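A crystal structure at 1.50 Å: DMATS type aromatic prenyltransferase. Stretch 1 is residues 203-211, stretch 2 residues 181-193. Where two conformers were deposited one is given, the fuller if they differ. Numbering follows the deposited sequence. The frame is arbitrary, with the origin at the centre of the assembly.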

ATOM      1  N   ALA A 203     -12.776   6.839   5.478  1.00 26.37           N
ATOM      2  CA  ALA A 203     -12.296   5.738   6.355  1.00 24.92           C
ATOM      3  C   ALA A 203     -12.232   4.449   5.552  1.00 23.80           C
ATOM      4  O   ALA A 203     -13.211   4.107   4.875  1.00 23.35           O
ATOM      5  CB  ALA A 203     -13.184   5.563   7.547  1.00 26.00           C
ATOM      6  N   LYS A 204     -11.105   3.750   5.652  0.61 22.06           N
ATOM      7  CA  LYS A 204     -10.843   2.506   4.903  0.61 21.73           C
ATOM      8  C   LYS A 204     -10.559   1.399   5.912  0.61 20.74           C
ATOM      9  O   LYS A 204      -9.677   1.596   6.765  0.61 20.48           O
ATOM     10  CB  LYS A 204      -9.669   2.721   3.947  0.61 22.42           C
ATOM     11  CG  LYS A 204      -9.896   3.794   2.887  0.61 23.82           C
ATOM     12  CD  LYS A 204      -8.641   4.129   2.085  0.61 24.07           C
ATOM     13  CE  LYS A 204      -8.949   4.469   0.636  0.61 25.31           C
ATOM     14  NZ  LYS A 204      -9.226   3.255  -0.170  0.61 25.78           N
ATOM     15  N   VAL A 205     -11.314   0.303   5.853  1.00 19.74           N
ATOM     16  CA  VAL A 205     -11.100  -0.867   6.736  1.00 19.13           C
ATOM     17  C   VAL A 205     -10.548  -1.993   5.879  1.00 17.53           C
ATOM     18  O   VAL A 205     -11.139  -2.301   4.850  1.00 16.90           O
ATOM     19  CB  VAL A 205     -12.374  -1.317   7.472  1.00 20.04           C
ATOM     20  CG1 VAL A 205     -12.082  -2.438   8.460  1.00 20.70           C
ATOM     21  CG2 VAL A 205     -13.046  -0.154   8.193  1.00 20.96           C
ATOM     22  N   TYR A 206      -9.424  -2.558   6.284  1.00 16.67           N
ATOM     23  CA  TYR A 206      -8.793  -3.697   5.592  1.00 16.59           C
ATOM     24  C   TYR A 206      -9.115  -4.979   6.344  1.00 17.03           C
ATOM     25  O   TYR A 206      -9.059  -4.991   7.595  1.00 17.53           O
ATOM     26  CB  TYR A 206      -7.287  -3.505   5.468  1.00 16.34           C
ATOM     27  CG  TYR A 206      -6.872  -2.454   4.493  1.00 16.30           C
ATOM     28  CD1 TYR A 206      -7.067  -1.117   4.761  1.00 17.02           C
ATOM     29  CD2 TYR A 206      -6.282  -2.807   3.287  1.00 16.57           C
ATOM     30  CE1 TYR A 206      -6.685  -0.145   3.852  1.00 17.78           C
ATOM     31  CE2 TYR A 206      -5.852  -1.842   2.393  1.00 17.18           C
ATOM     32  CZ  TYR A 206      -6.063  -0.510   2.676  1.00 17.94           C
ATOM     33  OH  TYR A 206      -5.699   0.474   1.793  1.00 21.44           O
ATOM     34  N   LEU A 207      -9.440  -6.035   5.597  1.00 16.82           N
ATOM     35  CA  LEU A 207      -9.668  -7.385   6.130  1.00 17.96           C
ATOM     36  C   LEU A 207      -8.620  -8.317   5.551  1.00 17.36           C
ATOM     37  O   LEU A 207      -8.327  -8.196   4.352  1.00 16.45           O
ATOM     38  CB  LEU A 207     -11.067  -7.878   5.731  1.00 19.09           C
ATOM     39  CG  LEU A 207     -12.234  -7.439   6.619  1.00 21.39           C
ATOM     40  CD1 LEU A 207     -12.310  -5.959   6.764  1.00 22.02           C
ATOM     41  CD2 LEU A 207     -13.547  -7.956   6.043  1.00 22.47           C
ATOM     42  N   ARG A 208      -8.147  -9.244   6.365  1.00 17.70           N
ATOM     43  CA  ARG A 208      -7.299 -10.382   5.939  0.55 17.80           C
ATOM     44  C   ARG A 208      -8.219 -11.534   5.518  1.00 17.53           C
ATOM     45  O   ARG A 208      -9.232 -11.757   6.219  1.00 18.20           O
ATOM     46  CB  ARG A 208      -6.413 -10.806   7.108  0.55 19.39           C
ATOM     47  CG  ARG A 208      -5.186 -11.622   6.721  0.55 20.48           C
ATOM     48  CD  ARG A 208      -4.306 -11.933   7.932  0.55 22.26           C
ATOM     49  NE  ARG A 208      -4.606 -11.072   9.075  0.55 23.99           N
ATOM     50  CZ  ARG A 208      -3.882 -10.028   9.501  0.55 24.88           C
ATOM     51  NH1 ARG A 208      -4.323  -9.325  10.526  0.55 25.25           N
ATOM     52  NH2 ARG A 208      -2.737  -9.685   8.919  0.55 25.44           N
ATOM     53  N   HIS A 209      -7.876 -12.243   4.452  1.00 16.52           N
ATOM     54  CA  HIS A 209      -8.684 -13.404   3.984  1.00 16.95           C
ATOM     55  C   HIS A 209      -7.746 -14.577   3.774  1.00 17.21           C
ATOM     56  O   HIS A 209      -7.008 -14.587   2.808  1.00 17.31           O
ATOM     57  CB  HIS A 209      -9.467 -13.058   2.718  1.00 16.23           C
ATOM     58  CG  HIS A 209     -10.412 -11.924   2.892  1.00 16.41           C
ATOM     59  ND1 HIS A 209     -11.587 -12.033   3.622  1.00 16.62           N
ATOM     60  CD2 HIS A 209     -10.342 -10.638   2.464  1.00 15.99           C
ATOM     61  CE1 HIS A 209     -12.187 -10.866   3.633  1.00 17.05           C
ATOM     62  NE2 HIS A 209     -11.440  -9.998   2.941  1.00 16.37           N
ATOM     63  N   ASP A 210      -7.741 -15.513   4.696  1.00 18.55           N
ATOM     64  CA  ASP A 210      -6.931 -16.738   4.583  1.00 19.39           C
ATOM     65  C   ASP A 210      -7.612 -17.719   3.624  1.00 18.54           C
ATOM     66  O   ASP A 210      -8.854 -17.886   3.721  1.00 18.64           O
ATOM     67  CB  ASP A 210      -6.735 -17.359   5.958  1.00 21.44           C
ATOM     68  CG  ASP A 210      -6.056 -16.468   6.982  1.00 22.73           C
ATOM     69  OD1 ASP A 210      -5.501 -15.440   6.600  1.00 23.46           O
ATOM     70  OD2 ASP A 210      -6.104 -16.832   8.184  1.00 26.43           O
ATOM     71  N   ASN A 211      -6.826 -18.337   2.753  1.00 18.05           N
ATOM     72  CA  ASN A 211      -7.245 -19.418   1.819  1.00 17.91           C
ATOM     73  C   ASN A 211      -8.442 -18.908   1.020  1.00 17.12           C
ATOM     74  O   ASN A 211      -9.468 -19.620   0.884  1.00 16.86           O
ATOM     75  CB  ASN A 211      -7.556 -20.715   2.565  1.00 19.50           C
ATOM     76  CG  ASN A 211      -6.390 -21.161   3.415  1.00 21.30           C
ATOM     77  OD1 ASN A 211      -5.252 -21.218   2.947  1.00 23.18           O
ATOM     78  ND2 ASN A 211      -6.657 -21.472   4.668  1.00 22.96           N
TER
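Stretch 2 181-193: SLPQGSGYPFLAL

Residues 203-209 form an extended β-strand, and stretch 2 runs beside it in the opposite sense. Its last residues, Leu191 to Leu193, are a strand whose axis approaches that of 203-209 to 4.7 Å at an angle of 159°, so the two are antiparallel. Residues 182-186 reach the same strand as an irregular segment, and the contact buries 948 Å² in all.

Backbone hydrogen bonds set the register. Lys204 and Ala192 form a reciprocal pair, with Ala192 N to Lys204 O and Lys204 N to Ala192 O both 2.8 Å. This places Ala203 opposite Leu193 and Val205 opposite Leu191 as non-hydrogen-bonded pairs. Tyr206 N donates to Phe190 O (3.0 Å), but the return bond is missing: Tyr206 O meets Pro189 CD at 3.2 Å and Tyr188 CA at 3.4 Å, the latter a CA-H...O contact. A water fills the gap, donating to both Phe190 O (2.7 Å) and Tyr206 O (2.6 Å). Proline has no amide hydrogen to offer here, and the pairing resumes beyond it, where Arg208 N donates to Gly187 O (3.0 Å) and Ser186 N to Arg208 O (2.8 Å, nearly linear). Past the end of the strand, the side chain of Ser186 takes over as acceptor, its OG receiving Asp210 N at 3.2 Å.

Apolar side chains pack along the pair. Val205 CG1 lies 3.8 Å from Leu182 CD1, while Ala203 CB is 4.1 Å from Leu193 CD2. Leu207 directs its CB away overall, yet its end returns to stretch 2: CD2 is 3.7 Å from Pro183 CG and CD1 4.0 Å from Tyr188 CD1. On the face that carries Lys204 and Ala192, whose CB atoms are 4.1 Å apart, Tyr206 CE1 approaches Ala192 CB at 4.2 Å.

Tyr206 and Phe190 make an edge-to-face aromatic pair. The edge of Phe190 points toward the face of Tyr206, with centroids 5.5 Å apart and planes at 81°; Tyr206 CD1 also touches Phe190 CB at 3.7 Å.

The side chains of Arg208 and His209 add polar contacts toward the end of the strand. Arg208 folds over Pro189, which lies over one face of the guanidinium, with NH2 3.7 Å from Pro189 CB. Gly187 CA sits at the edge of the same group, and a β-carbon on Gly187 would clash with Arg208 NH1. The His209 ring turns its edge to Gln184 O, 3.4 Å from CE1.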

ATOM      1  N   SER A 181     -21.578  -4.041   8.489  1.00 28.04           N
ATOM      2  CA  SER A 181     -21.688  -4.162   7.010  1.00 28.07           C
ATOM      3  C   SER A 181     -20.488  -4.925   6.427  1.00 27.55           C
ATOM      4  O   SER A 181     -20.549  -5.297   5.247  1.00 28.13           O
ATOM      5  CB  SER A 181     -21.809  -2.817   6.357  1.00 28.82           C
ATOM      6  OG  SER A 181     -20.559  -2.138   6.393  1.00 28.80           O
ATOM      7  N   LEU A 182     -19.426  -5.127   7.204  1.00 26.59           N
ATOM      8  CA  LEU A 182     -18.182  -5.760   6.687  1.00 25.87           C
ATOM      9  C   LEU A 182     -18.388  -7.270   6.572  1.00 25.78           C
ATOM     10  O   LEU A 182     -19.011  -7.887   7.446  1.00 25.06           O
ATOM     11  CB  LEU A 182     -17.000  -5.447   7.600  1.00 25.42           C
ATOM     12  CG  LEU A 182     -16.582  -3.985   7.698  1.00 25.14           C
ATOM     13  CD1 LEU A 182     -15.658  -3.793   8.885  1.00 25.15           C
ATOM     14  CD2 LEU A 182     -15.923  -3.512   6.423  1.00 25.23           C
ATOM     15  N   PRO A 183     -17.847  -7.907   5.507  1.00 24.61           N
ATOM     16  CA  PRO A 183     -17.877  -9.360   5.392  1.00 24.44           C
ATOM     17  C   PRO A 183     -16.977 -10.024   6.442  1.00 24.26           C
ATOM     18  O   PRO A 183     -16.173  -9.343   7.063  1.00 23.30           O
ATOM     19  CB  PRO A 183     -17.360  -9.611   3.973  1.00 24.64           C
ATOM     20  CG  PRO A 183     -16.425  -8.447   3.730  1.00 24.33           C
ATOM     21  CD  PRO A 183     -17.133  -7.272   4.387  1.00 24.68           C
ATOM     22  N   GLN A 184     -17.155 -11.326   6.631  1.00 24.59           N
ATOM     23  CA  GLN A 184     -16.307 -12.202   7.472  1.00 25.63           C
ATOM     24  C   GLN A 184     -14.857 -12.092   6.964  1.00 24.39           C
ATOM     25  O   GLN A 184     -14.638 -12.076   5.730  1.00 23.63           O
ATOM     26  CB  GLN A 184     -16.854 -13.644   7.421  1.00 27.90           C
ATOM     27  CG  GLN A 184     -16.213 -14.653   8.398  1.00 29.93           C
ATOM     28  CD  GLN A 184     -16.949 -15.988   8.513  1.00 31.43           C
ATOM     29  OE1 GLN A 184     -17.795 -16.350   7.682  1.00 34.27           O
ATOM     30  NE2 GLN A 184     -16.623 -16.753   9.544  1.00 30.31           N
ATOM     31  N   GLY A 185     -13.901 -12.015   7.876  1.00 23.49           N
ATOM     32  CA  GLY A 185     -12.473 -12.109   7.537  1.00 23.73           C
ATOM     33  C   GLY A 185     -11.704 -12.811   8.623  1.00 23.76           C
ATOM     34  O   GLY A 185     -12.329 -13.243   9.600  1.00 25.31           O
ATOM     35  N   SER A 186     -10.384 -12.912   8.485  1.00 22.66           N
ATOM     36  CA  SER A 186      -9.493 -13.622   9.435  1.00 23.16           C
ATOM     37  C   SER A 186      -8.793 -12.623  10.350  1.00 22.10           C
ATOM     38  O   SER A 186      -8.017 -13.060  11.199  1.00 24.15           O
ATOM     39  CB  SER A 186      -8.478 -14.482   8.708  1.00 24.14           C
ATOM     40  OG  SER A 186      -9.042 -15.068   7.535  1.00 26.11           O
ATOM     41  N   GLY A 187      -9.060 -11.336  10.192  1.00 20.14           N
ATOM     42  CA  GLY A 187      -8.280 -10.284  10.851  1.00 19.02           C
ATOM     43  C   GLY A 187      -8.509  -8.935  10.203  1.00 18.05           C
ATOM     44  O   GLY A 187      -9.164  -8.856   9.134  1.00 17.30           O
ATOM     45  N   TYR A 188      -8.039  -7.889  10.867  1.00 17.70           N
ATOM     46  CA  TYR A 188      -8.214  -6.472  10.480  1.00 17.77           C
ATOM     47  C   TYR A 188      -6.831  -5.853  10.449  1.00 16.52           C
ATOM     48  O   TYR A 188      -6.405  -5.231  11.431  1.00 16.55           O
ATOM     49  CB  TYR A 188      -9.143  -5.763  11.477  1.00 19.25           C
ATOM     50  CG  TYR A 188     -10.483  -6.413  11.595  1.00 21.22           C
ATOM     51  CD1 TYR A 188     -11.492  -6.130  10.690  1.00 22.37           C
ATOM     52  CD2 TYR A 188     -10.713  -7.370  12.558  1.00 22.46           C
ATOM     53  CE1 TYR A 188     -12.716  -6.775  10.751  1.00 23.64           C
ATOM     54  CE2 TYR A 188     -11.930  -8.018  12.647  1.00 23.48           C
ATOM     55  CZ  TYR A 188     -12.930  -7.727  11.738  1.00 24.30           C
ATOM     56  OH  TYR A 188     -14.139  -8.369  11.812  1.00 26.36           O
ATOM     57  N   PRO A 189      -6.057  -6.044   9.367  1.00 15.79           N
ATOM     58  CA  PRO A 189      -4.643  -5.640   9.388  1.00 15.54           C
ATOM     59  C   PRO A 189      -4.428  -4.122   9.413  1.00 14.84           C
ATOM     60  O   PRO A 189      -3.414  -3.712   9.935  1.00 15.12           O
ATOM     61  CB  PRO A 189      -4.013  -6.277   8.153  1.00 15.84           C
ATOM     62  CG  PRO A 189      -5.178  -6.606   7.243  1.00 15.89           C
ATOM     63  CD  PRO A 189      -6.410  -6.779   8.130  1.00 15.59           C
ATOM     64  N   PHE A 190      -5.347  -3.325   8.889  1.00 14.35           N
ATOM     65  CA  PHE A 190      -5.178  -1.857   8.817  1.00 14.38           C
ATOM     66  C   PHE A 190      -6.512  -1.168   8.934  1.00 14.88           C
ATOM     67  O   PHE A 190      -7.526  -1.707   8.426  1.00 15.26           O
ATOM     68  CB  PHE A 190      -4.590  -1.409   7.476  1.00 14.15           C
ATOM     69  CG  PHE A 190      -3.318  -2.109   7.091  1.00 14.20           C
ATOM     70  CD1 PHE A 190      -2.115  -1.739   7.649  1.00 14.41           C
ATOM     71  CD2 PHE A 190      -3.309  -3.100   6.120  1.00 14.80           C
ATOM     72  CE1 PHE A 190      -0.942  -2.381   7.301  1.00 14.66           C
ATOM     73  CE2 PHE A 190      -2.135  -3.753   5.776  1.00 15.05           C
ATOM     74  CZ  PHE A 190      -0.949  -3.395   6.374  1.00 15.04           C
ATOM     75  N   LEU A 191      -6.516   0.001   9.574  1.00 15.55           N
ATOM     76  CA  LEU A 191      -7.522   1.026   9.305  1.00 16.12           C
ATOM     77  C   LEU A 191      -6.801   2.249   8.764  1.00 16.19           C
ATOM     78  O   LEU A 191      -5.747   2.645   9.348  1.00 15.87           O
ATOM     79  CB  LEU A 191      -8.280   1.347  10.583  1.00 17.18           C
ATOM     80  CG  LEU A 191      -9.453   2.302  10.409  1.00 18.57           C
ATOM     81  CD1 LEU A 191     -10.593   1.866  11.312  1.00 19.85           C
ATOM     82  CD2 LEU A 191      -9.043   3.728  10.700  1.00 18.77           C
ATOM     83  N   ALA A 192      -7.308   2.812   7.684  1.00 16.61           N
ATOM     84  CA  ALA A 192      -6.650   3.948   7.028  1.00 16.56           C
ATOM     85  C   ALA A 192      -7.616   5.139   6.899  1.00 17.78           C
ATOM     86  O   ALA A 192      -8.833   4.948   6.811  1.00 18.07           O
ATOM     87  CB  ALA A 192      -6.101   3.539   5.709  1.00 16.17           C
ATOM     88  N   LEU A 193      -7.050   6.323   6.942  1.00 18.64           N
ATOM     89  CA  LEU A 193      -7.784   7.598   6.722  1.00 20.64           C
ATOM     90  C   LEU A 193      -7.153   8.329   5.554  1.00 21.24           C
ATOM     91  O   LEU A 193      -5.973   8.541   5.581  1.00 19.70           O
ATOM     92  CB  LEU A 193      -7.705   8.473   7.978  1.00 22.41           C
ATOM     93  CG  LEU A 193      -8.524   8.017   9.168  1.00 24.79           C
ATOM     94  CD1 LEU A 193      -8.340   8.997  10.333  1.00 25.92           C
ATOM     95  CD2 LEU A 193      -9.998   7.915   8.787  1.00 25.81           C
TER
HETATM   96  O   HOH W   1      -4.299  -7.770  12.445  1.00 36.11           O
HETATM   97  O   HOH W   2      -9.397  -3.279   9.551  1.00 39.18           O